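Tyrosine specific protein phosphatase (Trypanosoma cruzi, PDB 4AZ1) probably removes phosphate from phosphotyrosine residues of proteins, as expected of a classical cysteine-dependent protein tyrosine phosphatase. Local coordinates at residues Ile37-Leu43 / Leu55-Leu61; Asn78-Leu84 / Ala262-Arg267; Leu84-Phe90 / Tyr240-His245; Gly231-Thr235 / Gln276-Ile280. All blocks are in the same frame, centred on the assembly; numbering follows the deposited sequence.

Contact 1: Ile37-Leu43 / Leu55-Leu61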
# COMPACT_ATOMS: atom_id res chain seq x y z
N ILE A 37 -6.64 -17.77 23.20
CA ILE A 37 -6.64 -17.83 21.74
C ILE A 37 -5.31 -17.37 21.14
O ILE A 37 -4.75 -16.36 21.57
CB ILE A 37 -7.76 -16.95 21.18
CG1 ILE A 37 -9.08 -17.29 21.86
CG2 ILE A 37 -7.86 -17.09 19.67
CD1 ILE A 37 -10.26 -16.50 21.35
N SER A 38 -4.83 -18.10 20.14
CA SER A 38 -3.63 -17.69 19.41
C SER A 38 -3.90 -16.57 18.39
O SER A 38 -4.82 -16.66 17.57
CB SER A 38 -2.98 -18.88 18.70
OG SER A 38 -1.79 -18.48 18.04
N PHE A 39 -3.07 -15.52 18.45
CA PHE A 39 -3.09 -14.45 17.47
C PHE A 39 -1.69 -14.23 16.91
O PHE A 39 -1.34 -13.10 16.53
CB PHE A 39 -3.57 -13.15 18.12
CG PHE A 39 -5.00 -13.20 18.56
CD1 PHE A 39 -6.02 -12.96 17.65
CD2 PHE A 39 -5.34 -13.50 19.88
CE1 PHE A 39 -7.37 -12.99 18.05
CE2 PHE A 39 -6.67 -13.54 20.28
CZ PHE A 39 -7.69 -13.28 19.36
N ALA A 40 -0.91 -15.31 16.85
CA ALA A 40 0.52 -15.26 16.52
C ALA A 40 0.86 -14.39 15.32
O ALA A 40 1.62 -13.42 15.44
CB ALA A 40 1.06 -16.68 16.31
N THR A 41 0.31 -14.73 14.16
CA THR A 41 0.65 -14.02 12.93
C THR A 41 0.20 -12.57 12.96
O THR A 41 0.91 -11.66 12.53
CB THR A 41 0.06 -14.72 11.71
OG1 THR A 41 0.57 -16.06 11.65
CG2 THR A 41 0.44 -13.98 10.43
N SER A 42 -1.00 -12.36 13.48
CA SER A 42 -1.57 -11.03 13.55
C SER A 42 -0.73 -10.15 14.47
O SER A 42 -0.53 -8.96 14.20
CB SER A 42 -3.01 -11.13 14.06
OG SER A 42 -3.65 -9.90 13.94
N LEU A 43 -0.21 -10.75 15.54
CA LEU A 43 0.58 -10.02 16.53
C LEU A 43 1.97 -9.58 16.05
O LEU A 43 2.46 -8.52 16.44
CB LEU A 43 0.72 -10.83 17.82
CG LEU A 43 -0.24 -10.43 18.93
CD1 LEU A 43 -0.24 -11.44 20.08
CD2 LEU A 43 0.09 -9.03 19.44
N LEU A 55 -7.18 -8.05 16.71
CA LEU A 55 -6.29 -9.01 16.06
C LEU A 55 -7.10 -10.14 15.43
O LEU A 55 -8.19 -10.47 15.89
CB LEU A 55 -5.32 -9.59 17.09
CG LEU A 55 -4.47 -8.59 17.88
CD1 LEU A 55 -3.60 -9.32 18.89
CD2 LEU A 55 -3.61 -7.74 16.95
N ALA A 56 -6.55 -10.73 14.37
CA ALA A 56 -7.20 -11.85 13.67
C ALA A 56 -6.79 -13.20 14.26
O ALA A 56 -5.60 -13.46 14.40
CB ALA A 56 -6.84 -11.80 12.18
N ASN A 57 -7.76 -14.06 14.58
CA ASN A 57 -7.46 -15.41 15.08
C ASN A 57 -6.57 -16.19 14.12
O ASN A 57 -6.80 -16.19 12.92
CB ASN A 57 -8.72 -16.25 15.31
CG ASN A 57 -9.73 -15.55 16.20
OD1 ASN A 57 -9.96 -14.35 16.09
ND2 ASN A 57 -10.35 -16.32 17.09
N GLU A 58 -5.57 -16.88 14.67
CA GLU A 58 -4.64 -17.66 13.87
C GLU A 58 -5.34 -18.79 13.12
O GLU A 58 -5.09 -19.01 11.94
CB GLU A 58 -3.55 -18.25 14.78
CG GLU A 58 -2.39 -18.90 14.04
CD GLU A 58 -1.59 -17.89 13.24
OE1 GLU A 58 -1.47 -16.73 13.69
OE2 GLU A 58 -1.08 -18.26 12.16
N ALA A 59 -6.22 -19.50 13.82
CA ALA A 59 -6.85 -20.71 13.28
C ALA A 59 -7.63 -20.47 11.99
O ALA A 59 -7.73 -21.37 11.16
CB ALA A 59 -7.75 -21.33 14.33
N THR A 60 -8.19 -19.28 11.84
CA THR A 60 -9.02 -18.96 10.69
C THR A 60 -8.46 -17.77 9.90
O THR A 60 -9.16 -17.15 9.09
CB THR A 60 -10.47 -18.67 11.12
OG1 THR A 60 -10.48 -17.55 12.01
CG2 THR A 60 -11.08 -19.87 11.82
N LEU A 61 -7.19 -17.45 10.14
CA LEU A 61 -6.54 -16.32 9.48
C LEU A 61 -6.59 -16.48 7.96
O LEU A 61 -6.25 -17.54 7.43
CB LEU A 61 -5.08 -16.22 9.95
CG LEU A 61 -4.26 -15.08 9.33
CD1 LEU A 61 -4.77 -13.74 9.82
CD2 LEU A 61 -2.81 -15.25 9.66
O HOH W 1 -6.41 -19.06 16.85
O HOH W 2 -3.09 -14.44 13.83

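Contact 2: Asn78-Leu84 / Ala262-Arg267. With FMT (formic acid), chain H.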
# COMPACT_ATOMS: atom_id res chain seq x y z
N ASN A 78 -5.34 -8.32 8.13
CA ASN A 78 -5.94 -8.61 9.43
C ASN A 78 -7.36 -9.10 9.14
O ASN A 78 -8.31 -8.31 9.13
CB ASN A 78 -5.96 -7.34 10.28
CG ASN A 78 -6.48 -7.55 11.68
OD1 ASN A 78 -7.42 -8.31 11.91
ND2 ASN A 78 -5.88 -6.85 12.63
N GLY A 79 -7.51 -10.40 8.86
CA GLY A 79 -8.80 -10.92 8.44
C GLY A 79 -8.98 -12.40 8.68
O GLY A 79 -8.01 -13.14 8.82
N ASN A 80 -10.24 -12.84 8.74
CA ASN A 80 -10.54 -14.24 8.99
C ASN A 80 -11.61 -14.77 8.06
O ASN A 80 -12.51 -14.03 7.63
CB ASN A 80 -11.01 -14.43 10.43
CG ASN A 80 -9.94 -14.05 11.45
OD1 ASN A 80 -9.86 -12.90 11.87
ND2 ASN A 80 -9.13 -15.03 11.86
N LEU A 81 -11.51 -16.06 7.74
CA LEU A 81 -12.51 -16.75 6.93
C LEU A 81 -13.74 -17.04 7.79
O LEU A 81 -13.64 -17.74 8.78
CB LEU A 81 -11.94 -18.07 6.40
CG LEU A 81 -12.81 -18.83 5.40
CD1 LEU A 81 -13.04 -17.97 4.18
CD2 LEU A 81 -12.20 -20.18 4.98
N ILE A 82 -14.89 -16.50 7.42
CA ILE A 82 -16.09 -16.84 8.17
C ILE A 82 -16.92 -17.88 7.43
O ILE A 82 -17.37 -17.63 6.32
CB ILE A 82 -16.95 -15.61 8.46
CG1 ILE A 82 -16.09 -14.47 9.00
CG2 ILE A 82 -18.08 -15.99 9.45
CD1 ILE A 82 -15.53 -14.72 10.40
N ASP A 83 -17.12 -19.03 8.06
CA ASP A 83 -17.89 -20.11 7.45
C ASP A 83 -19.02 -20.51 8.39
O ASP A 83 -18.78 -20.94 9.52
CB ASP A 83 -16.97 -21.31 7.18
CG ASP A 83 -17.70 -22.50 6.53
OD1 ASP A 83 -18.56 -22.30 5.64
OD2 ASP A 83 -17.38 -23.65 6.92
N LEU A 84 -20.26 -20.35 7.94
CA LEU A 84 -21.42 -20.72 8.76
C LEU A 84 -22.28 -21.81 8.11
O LEU A 84 -23.47 -21.91 8.41
CB LEU A 84 -22.29 -19.48 9.02
CG LEU A 84 -21.60 -18.32 9.75
CD1 LEU A 84 -22.21 -16.98 9.38
CD2 LEU A 84 -21.65 -18.54 11.25
N ALA A 262 -21.20 -18.23 16.70
CA ALA A 262 -20.34 -18.96 15.77
C ALA A 262 -19.39 -18.05 14.98
O ALA A 262 -18.27 -18.45 14.64
CB ALA A 262 -21.17 -19.81 14.82
N MET A 263 -19.83 -16.83 14.68
CA MET A 263 -18.94 -15.87 14.03
C MET A 263 -17.81 -15.51 14.99
O MET A 263 -16.65 -15.41 14.58
CB MET A 263 -19.70 -14.60 13.63
CG MET A 263 -20.63 -14.75 12.45
SD MET A 263 -21.23 -13.14 11.88
CE MET A 263 -21.94 -12.49 13.40
N ARG A 264 -18.16 -15.28 16.25
CA ARG A 264 -17.18 -14.92 17.27
C ARG A 264 -16.08 -15.96 17.48
O ARG A 264 -14.94 -15.61 17.82
CB ARG A 264 -17.88 -14.60 18.60
CG ARG A 264 -18.22 -13.14 18.70
CD ARG A 264 -19.13 -12.76 19.87
NE ARG A 264 -19.32 -11.31 19.85
CZ ARG A 264 -18.75 -10.46 20.70
NH1 ARG A 264 -17.97 -10.93 21.67
NH2 ARG A 264 -18.96 -9.15 20.58
N ARG A 265 -16.40 -17.24 17.28
CA ARG A 265 -15.40 -18.29 17.41
C ARG A 265 -14.41 -18.23 16.26
O ARG A 265 -13.31 -18.78 16.36
CB ARG A 265 -16.05 -19.68 17.42
CG ARG A 265 -16.79 -20.04 18.70
CD ARG A 265 -17.26 -21.51 18.68
NE ARG A 265 -18.43 -21.73 17.82
CZ ARG A 265 -19.70 -21.63 18.23
NH1 ARG A 265 -19.98 -21.31 19.49
NH2 ARG A 265 -20.69 -21.86 17.38
N GLN A 266 -14.79 -17.57 15.18
CA GLN A 266 -13.96 -17.56 13.98
C GLN A 266 -13.21 -16.24 13.81
O GLN A 266 -12.19 -16.17 13.12
CB GLN A 266 -14.81 -17.87 12.75
CG GLN A 266 -15.43 -19.26 12.73
CD GLN A 266 -16.38 -19.44 11.56
OE1 GLN A 266 -15.95 -19.61 10.42
NE2 GLN A 266 -17.68 -19.36 11.83
N ARG A 267 -13.73 -15.19 14.43
CA ARG A 267 -13.04 -13.89 14.49
C ARG A 267 -13.44 -13.19 15.78
O ARG A 267 -14.57 -12.73 15.92
CB ARG A 267 -13.39 -13.02 13.28
CG ARG A 267 -12.68 -11.65 13.26
CD ARG A 267 -12.78 -11.00 11.88
NE ARG A 267 -12.34 -9.60 11.85
CZ ARG A 267 -11.09 -9.20 11.64
NH1 ARG A 267 -10.12 -10.09 11.45
NH2 ARG A 267 -10.80 -7.89 11.62
C FMT H . -6.50 -5.60 5.73
O1 FMT H . -5.70 -5.99 6.59
O2 FMT H . -7.63 -6.08 5.52

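Contact 3: Leu84-Phe90 / Tyr240-His245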
# COMPACT_ATOMS: atom_id res chain seq x y z
N LEU A 84 -20.26 -20.35 7.94
CA LEU A 84 -21.42 -20.72 8.76
C LEU A 84 -22.28 -21.81 8.11
O LEU A 84 -23.47 -21.91 8.41
CB LEU A 84 -22.29 -19.48 9.02
CG LEU A 84 -21.60 -18.32 9.75
CD1 LEU A 84 -22.21 -16.98 9.38
CD2 LEU A 84 -21.65 -18.54 11.25
N ASP A 85 -21.67 -22.63 7.25
CA ASP A 85 -22.40 -23.72 6.57
C ASP A 85 -23.50 -23.15 5.69
O ASP A 85 -24.62 -23.66 5.66
CB ASP A 85 -23.01 -24.71 7.59
CG ASP A 85 -21.96 -25.45 8.39
OD1 ASP A 85 -20.92 -25.85 7.81
OD2 ASP A 85 -22.17 -25.65 9.61
N LEU A 86 -23.18 -22.07 4.99
CA LEU A 86 -24.14 -21.40 4.12
C LEU A 86 -23.55 -21.36 2.72
O LEU A 86 -22.39 -21.77 2.54
CB LEU A 86 -24.43 -20.00 4.66
CG LEU A 86 -25.05 -19.99 6.05
CD1 LEU A 86 -25.23 -18.56 6.49
CD2 LEU A 86 -26.37 -20.74 6.07
N PRO A 87 -24.34 -20.92 1.72
CA PRO A 87 -23.80 -20.94 0.35
C PRO A 87 -22.58 -20.05 0.19
O PRO A 87 -21.70 -20.36 -0.61
CB PRO A 87 -24.97 -20.41 -0.48
CG PRO A 87 -26.17 -20.94 0.24
CD PRO A 87 -25.80 -20.74 1.71
N HIS A 88 -22.53 -18.96 0.94
CA HIS A 88 -21.37 -18.07 0.87
C HIS A 88 -20.52 -18.11 2.13
O HIS A 88 -21.04 -18.18 3.26
CB HIS A 88 -21.79 -16.62 0.58
CG HIS A 88 -22.33 -16.42 -0.80
ND1 HIS A 88 -23.66 -16.60 -1.12
CD2 HIS A 88 -21.71 -16.09 -1.96
CE1 HIS A 88 -23.84 -16.37 -2.40
NE2 HIS A 88 -22.67 -16.06 -2.94
N LYS A 89 -19.21 -18.08 1.93
CA LYS A 89 -18.25 -17.83 3.00
C LYS A 89 -17.84 -16.38 2.86
O LYS A 89 -18.05 -15.75 1.81
CB LYS A 89 -17.00 -18.70 2.84
CG LYS A 89 -17.26 -20.19 2.83
CD LYS A 89 -15.96 -20.95 3.08
CE LYS A 89 -16.17 -22.46 3.01
NZ LYS A 89 -14.99 -23.22 3.53
N PHE A 90 -17.24 -15.84 3.92
CA PHE A 90 -16.89 -14.43 3.93
C PHE A 90 -15.47 -14.27 4.43
O PHE A 90 -14.96 -15.11 5.16
CB PHE A 90 -17.88 -13.68 4.83
CG PHE A 90 -19.28 -13.69 4.30
CD1 PHE A 90 -20.15 -14.74 4.60
CD2 PHE A 90 -19.71 -12.68 3.44
CE1 PHE A 90 -21.45 -14.75 4.09
CE2 PHE A 90 -21.01 -12.69 2.92
CZ PHE A 90 -21.88 -13.73 3.24
N TYR A 240 -26.97 -11.71 6.94
CA TYR A 240 -26.97 -12.65 5.82
C TYR A 240 -27.29 -14.05 6.33
O TYR A 240 -28.17 -14.74 5.79
CB TYR A 240 -25.62 -12.69 5.10
CG TYR A 240 -25.49 -13.87 4.15
CD1 TYR A 240 -26.04 -13.81 2.87
CD2 TYR A 240 -24.85 -15.05 4.53
CE1 TYR A 240 -25.95 -14.91 1.99
CE2 TYR A 240 -24.75 -16.14 3.66
CZ TYR A 240 -25.31 -16.06 2.39
OH TYR A 240 -25.21 -17.13 1.53
N ALA A 241 -26.56 -14.48 7.35
CA ALA A 241 -26.76 -15.81 7.92
C ALA A 241 -28.17 -15.97 8.44
O ALA A 241 -28.88 -16.90 8.08
CB ALA A 241 -25.76 -16.08 9.02
N ALA A 242 -28.59 -15.04 9.30
CA ALA A 242 -29.92 -15.11 9.88
C ALA A 242 -31.00 -15.16 8.81
O ALA A 242 -31.96 -15.93 8.93
CB ALA A 242 -30.16 -13.95 10.86
N LEU A 243 -30.85 -14.37 7.74
CA LEU A 243 -31.86 -14.34 6.69
C LEU A 243 -31.86 -15.61 5.84
O LEU A 243 -32.90 -16.00 5.32
CB LEU A 243 -31.72 -13.10 5.80
CG LEU A 243 -32.22 -11.80 6.46
CD1 LEU A 243 -31.64 -10.57 5.78
CD2 LEU A 243 -33.74 -11.76 6.42
N THR A 244 -30.70 -16.24 5.71
CA THR A 244 -30.62 -17.52 5.00
C THR A 244 -31.39 -18.58 5.78
O THR A 244 -32.11 -19.39 5.20
CB THR A 244 -29.16 -17.97 4.79
OG1 THR A 244 -28.45 -16.97 4.04
CG2 THR A 244 -29.12 -19.29 4.04
N HIS A 245 -31.25 -18.58 7.11
CA HIS A 245 -32.05 -19.50 7.93
C HIS A 245 -33.54 -19.27 7.74
O HIS A 245 -34.32 -20.22 7.64
CB HIS A 245 -31.66 -19.38 9.41
CG HIS A 245 -30.36 -20.06 9.72
ND1 HIS A 245 -30.25 -21.43 9.84
CD2 HIS A 245 -29.12 -19.56 9.90
CE1 HIS A 245 -28.99 -21.74 10.09
NE2 HIS A 245 -28.28 -20.62 10.14
O HOH W 3 -25.71 -20.66 9.99

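Contact 4: Gly231-Thr235 / Gln276-Ile280. With FMT (formic acid), chain D.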
# COMPACT_ATOMS: atom_id res chain seq x y z
N GLY A 231 -17.33 -4.87 13.43
CA GLY A 231 -18.53 -4.20 13.90
C GLY A 231 -19.68 -4.30 12.92
O GLY A 231 -20.45 -5.27 12.94
N ARG A 232 -19.79 -3.29 12.07
CA ARG A 232 -20.76 -3.30 10.99
C ARG A 232 -20.51 -4.50 10.07
O ARG A 232 -21.45 -5.04 9.48
CB ARG A 232 -20.67 -1.96 10.21
CG ARG A 232 -21.21 -0.76 11.03
CD ARG A 232 -20.85 0.59 10.41
NE ARG A 232 -19.45 0.93 10.64
CZ ARG A 232 -18.85 2.00 10.12
NH1 ARG A 232 -19.51 2.83 9.33
NH2 ARG A 232 -17.58 2.23 10.40
N THR A 233 -19.25 -4.90 9.94
CA THR A 233 -18.89 -6.07 9.16
C THR A 233 -19.57 -7.32 9.73
O THR A 233 -20.16 -8.12 8.98
CB THR A 233 -17.37 -6.28 9.21
OG1 THR A 233 -16.73 -5.27 8.42
CG2 THR A 233 -17.00 -7.67 8.68
N GLY A 234 -19.51 -7.48 11.05
CA GLY A 234 -20.17 -8.58 11.73
C GLY A 234 -21.69 -8.58 11.59
O GLY A 234 -22.29 -9.64 11.42
N THR A 235 -22.30 -7.40 11.66
CA THR A 235 -23.75 -7.29 11.48
C THR A 235 -24.18 -7.75 10.09
O THR A 235 -25.16 -8.49 9.93
CB THR A 235 -24.22 -5.84 11.67
OG1 THR A 235 -24.00 -5.43 13.03
CG2 THR A 235 -25.70 -5.69 11.33
N GLN A 276 -25.30 -2.78 17.01
CA GLN A 276 -25.00 -3.56 15.80
C GLN A 276 -25.63 -4.95 15.89
O GLN A 276 -26.06 -5.50 14.88
CB GLN A 276 -23.48 -3.65 15.57
CG GLN A 276 -22.85 -2.32 15.08
CD GLN A 276 -21.35 -2.28 15.33
OE1 GLN A 276 -20.78 -3.23 15.88
NE2 GLN A 276 -20.70 -1.16 14.95
N TYR A 277 -25.69 -5.51 17.09
CA TYR A 277 -26.34 -6.80 17.31
C TYR A 277 -27.86 -6.64 17.14
O TYR A 277 -28.55 -7.47 16.54
CB TYR A 277 -25.99 -7.31 18.73
CG TYR A 277 -26.59 -8.66 19.10
CD1 TYR A 277 -26.13 -9.84 18.52
CD2 TYR A 277 -27.59 -8.75 20.06
CE1 TYR A 277 -26.68 -11.08 18.87
CE2 TYR A 277 -28.15 -9.98 20.42
CZ TYR A 277 -27.67 -11.14 19.82
OH TYR A 277 -28.21 -12.37 20.17
N PHE A 278 -28.36 -5.53 17.67
CA PHE A 278 -29.76 -5.17 17.49
C PHE A 278 -30.15 -5.12 16.01
O PHE A 278 -31.21 -5.64 15.63
CB PHE A 278 -30.02 -3.82 18.15
CG PHE A 278 -31.34 -3.75 18.84
CD1 PHE A 278 -32.49 -4.24 18.21
CD2 PHE A 278 -31.44 -3.22 20.12
CE1 PHE A 278 -33.73 -4.18 18.85
CE2 PHE A 278 -32.67 -3.17 20.78
CZ PHE A 278 -33.82 -3.65 20.14
N VAL A 279 -29.29 -4.54 15.16
CA VAL A 279 -29.61 -4.43 13.73
C VAL A 279 -29.94 -5.80 13.09
O VAL A 279 -30.80 -5.88 12.21
CB VAL A 279 -28.52 -3.65 12.93
CG1 VAL A 279 -28.84 -3.63 11.43
CG2 VAL A 279 -28.41 -2.22 13.44
N ILE A 280 -29.30 -6.88 13.54
CA ILE A 280 -29.63 -8.18 12.96
C ILE A 280 -31.10 -8.54 13.24
O ILE A 280 -31.79 -8.97 12.33
CB ILE A 280 -28.69 -9.32 13.43
CG1 ILE A 280 -27.23 -8.95 13.18
CG2 ILE A 280 -29.04 -10.65 12.70
CD1 ILE A 280 -26.24 -9.84 13.92
C FMT D . -15.43 0.32 12.91
O1 FMT D . -15.81 0.65 11.79
O2 FMT D . -14.56 -0.53 13.10

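Contact 1: Ile37-Leu43 / Leu55-Leu61
E58 sets its CG anti to the backbone N (chi1 -170°) and then bends at chi2 (65°), which brings its carboxylate to the first turn of helix 40-44, where T41 holds OG1 beside its own backbone N (chi1 -59°). Both carboxylate oxygens grip that one threonine. OE1 takes the N-H of T41 (N to OE1 2.7 Å) on its syn side, somewhat out of plane, while T41 OG1 donates to the syn lone pair of E58 OE2 at 2.8 Å. Such a carboxylate would also be expected to interact favourably with the helix N-terminus. The return bond, E58 N to S38 O (3.0 Å), pins the chain just ahead of F39, the N-cap residue. One turn further, S42 OG accepts A56 N at 3.0 Å and is hydrogen-bonded to Y76 OH as well. A water accepts from S42 N and donates to A56 O and E58 OE1. The F39 ring turns its CD1 edge to A56 O (3.3 Å), with CD1 also 3.5 Å from L55 CB, while L55 CD1 meets L43 CG. S42 O accepts N49 ND2 from the connection between the segments; as in related phosphatases, this is probably the loop that recognises phosphotyrosine.

Contact 2: Asn78-Leu84 / Ala262-Arg267
The guanidinium of R267 is met at its edge, near its plane, by the side-chain amide oxygens of N80, on the strand, and N78, just before it. NH1 serves both: it donates to N80 OD1 at 2.9 Å, close to the guanidinium plane, and to N78 OD1 at 3.3 Å, a little tilted from it. NH2 adds a weak bond to N78 OD1. The amides are turned well away from the guanidinium, by 51° for N80 and 75° for N78. R267 can lie along the strand because its chain is extended from CG to NE, with CG anti to the backbone N (chi1 -179°). N78 is held from its other end, ND2 reaching I54 O and N49, and N80 ND2 goes to T60 OG1.

The second flat group is the amide of Q266, which addresses the backbone of D83 twice. OE1 accepts D83 N at 2.7 Å in a nearly straight bond; NE2 donates to D83 O at 3.0 Å from above that carbonyl's plane, and shares itself with A262 O, which lies in the amide plane. Between the two polar grips, I82 CD1 packs on R267 CB (4.0 Å); beyond Q266, L84 CD2 touches A262 CB (3.8 Å) and M263 CG.

Strand 79-82 is an edge strand of the large sheet, paired antiparallel with 90-93. The last turns of helix 255-266 run obliquely antiparallel to it, the segment axes 8.6 Å apart at closest, with M263 continuing to I237 on helix 232-247, while R267 NE and NH2 run on to the carbonyls of G229 and A228.

Contact 3: Leu84-Phe90 / Tyr240-His245
F90 points its ring edge at a face of Y240: the planes stand 68° apart with centroids 5.0 Å from one another, and F90 CE1 comes to 3.4 Å from Y240 CD2. Over the opposite face, above the ring centre, sits the hydroxyl of T244 one helical turn on, which itself donates to Y240 O. The tyrosine ring thus has a neighbour over each face, which should limit its rotation. Its far end is gripped by H88, whose ring runs nearly at right angles to it: ND1 donates to Y240 OH at 3.1 Å, with the hydroxyl in the imidazole plane, and H88 N reaches the same oxygen at 3.3 Å. Since H88 NE2 bonds S216 O, both ring nitrogens may well be protonated.

This aromatic cluster fastens the turn of the beta hairpin made by strands 79-82 and 90-93 onto helix 232-247, which in this family follows directly on the phosphate-binding loop.

Beside the tyrosine, L86 spreads its two methyls over A241 and T244. Its CG stands beside the backbone N (chi1 -62°), and the methyls part from there: CD1 goes against A241 CB (3.6 Å) and Y240 CE2, CD2 alongside T244 CG2 (3.7 Å), the two side chains lying antiparallel. L84 CD1 meets the same A241 CB at 3.7 Å. At the outer end a water bridges L84 O and H245 NE2, while H245 ND1 is bonded to T250.

Contact 4: Gly231-Thr235 / Gln276-Ile280
G231 and R232 end the H-C-X5-R signature of the tyrosine phosphatases, and here the glutamine Q276 backs onto them from helix 274-288. The extended Q276 side chain lays its amide against the backbone of G231, which has no side chain in the way, with OE1 3.2 Å from G231 CA; that oxygen is bonded elsewhere, to R273 N. NE2 approaches R232 CG at 4.0 Å, and the amide plane runs nearly parallel to the guanidinium plane, 11° apart. The hydrogen bond between the two segments comes from T235: with OG1 held beside its backbone N (chi1 -65°), it donates to Q276 O at 2.8 Å, from above the carbonyl plane. T235 CG2 then packs on V279 CG1 (3.8 Å) and, more loosely, on I280 CG1.

R232 turns the other way. Bent at chi3, it sends NH2 to a formate O1 at 2.7 Å, nearly straight, while its NH1 is fixed by a salt bridge to E124 and by W194 O. The formate also takes S227 N and A228 N, and so probably marks the site of the substrate phosphate. A phosphate-binding loop leads into a buried helix braced by the helix that follows the Q-loop, as in classical protein tyrosine phosphatases.

How the contacts relate
Contacts 1 and 2 join directly: T60 OG1 and N80 ND2 lie 2.9 Å apart, so segment 55-61 of contact 1 is tied to the edge strand of contact 2. Contact 3 lies inside the loop closed by contact 2, shares L84 with it, and carries the hairpin to helix 232-247. Contact 4 uses the start of that helix, and A242 CB of contact 3 touches its I280 CG2 at 3.9 Å; M263 CE from contact 2 reaches G234 O at 3.5 Å. The anion site belongs to contact 4, but R267 of contact 2 bonds A228 and G229 of the same loop. Contact 1 is farther off, about 22 Å from contact 4 between centres.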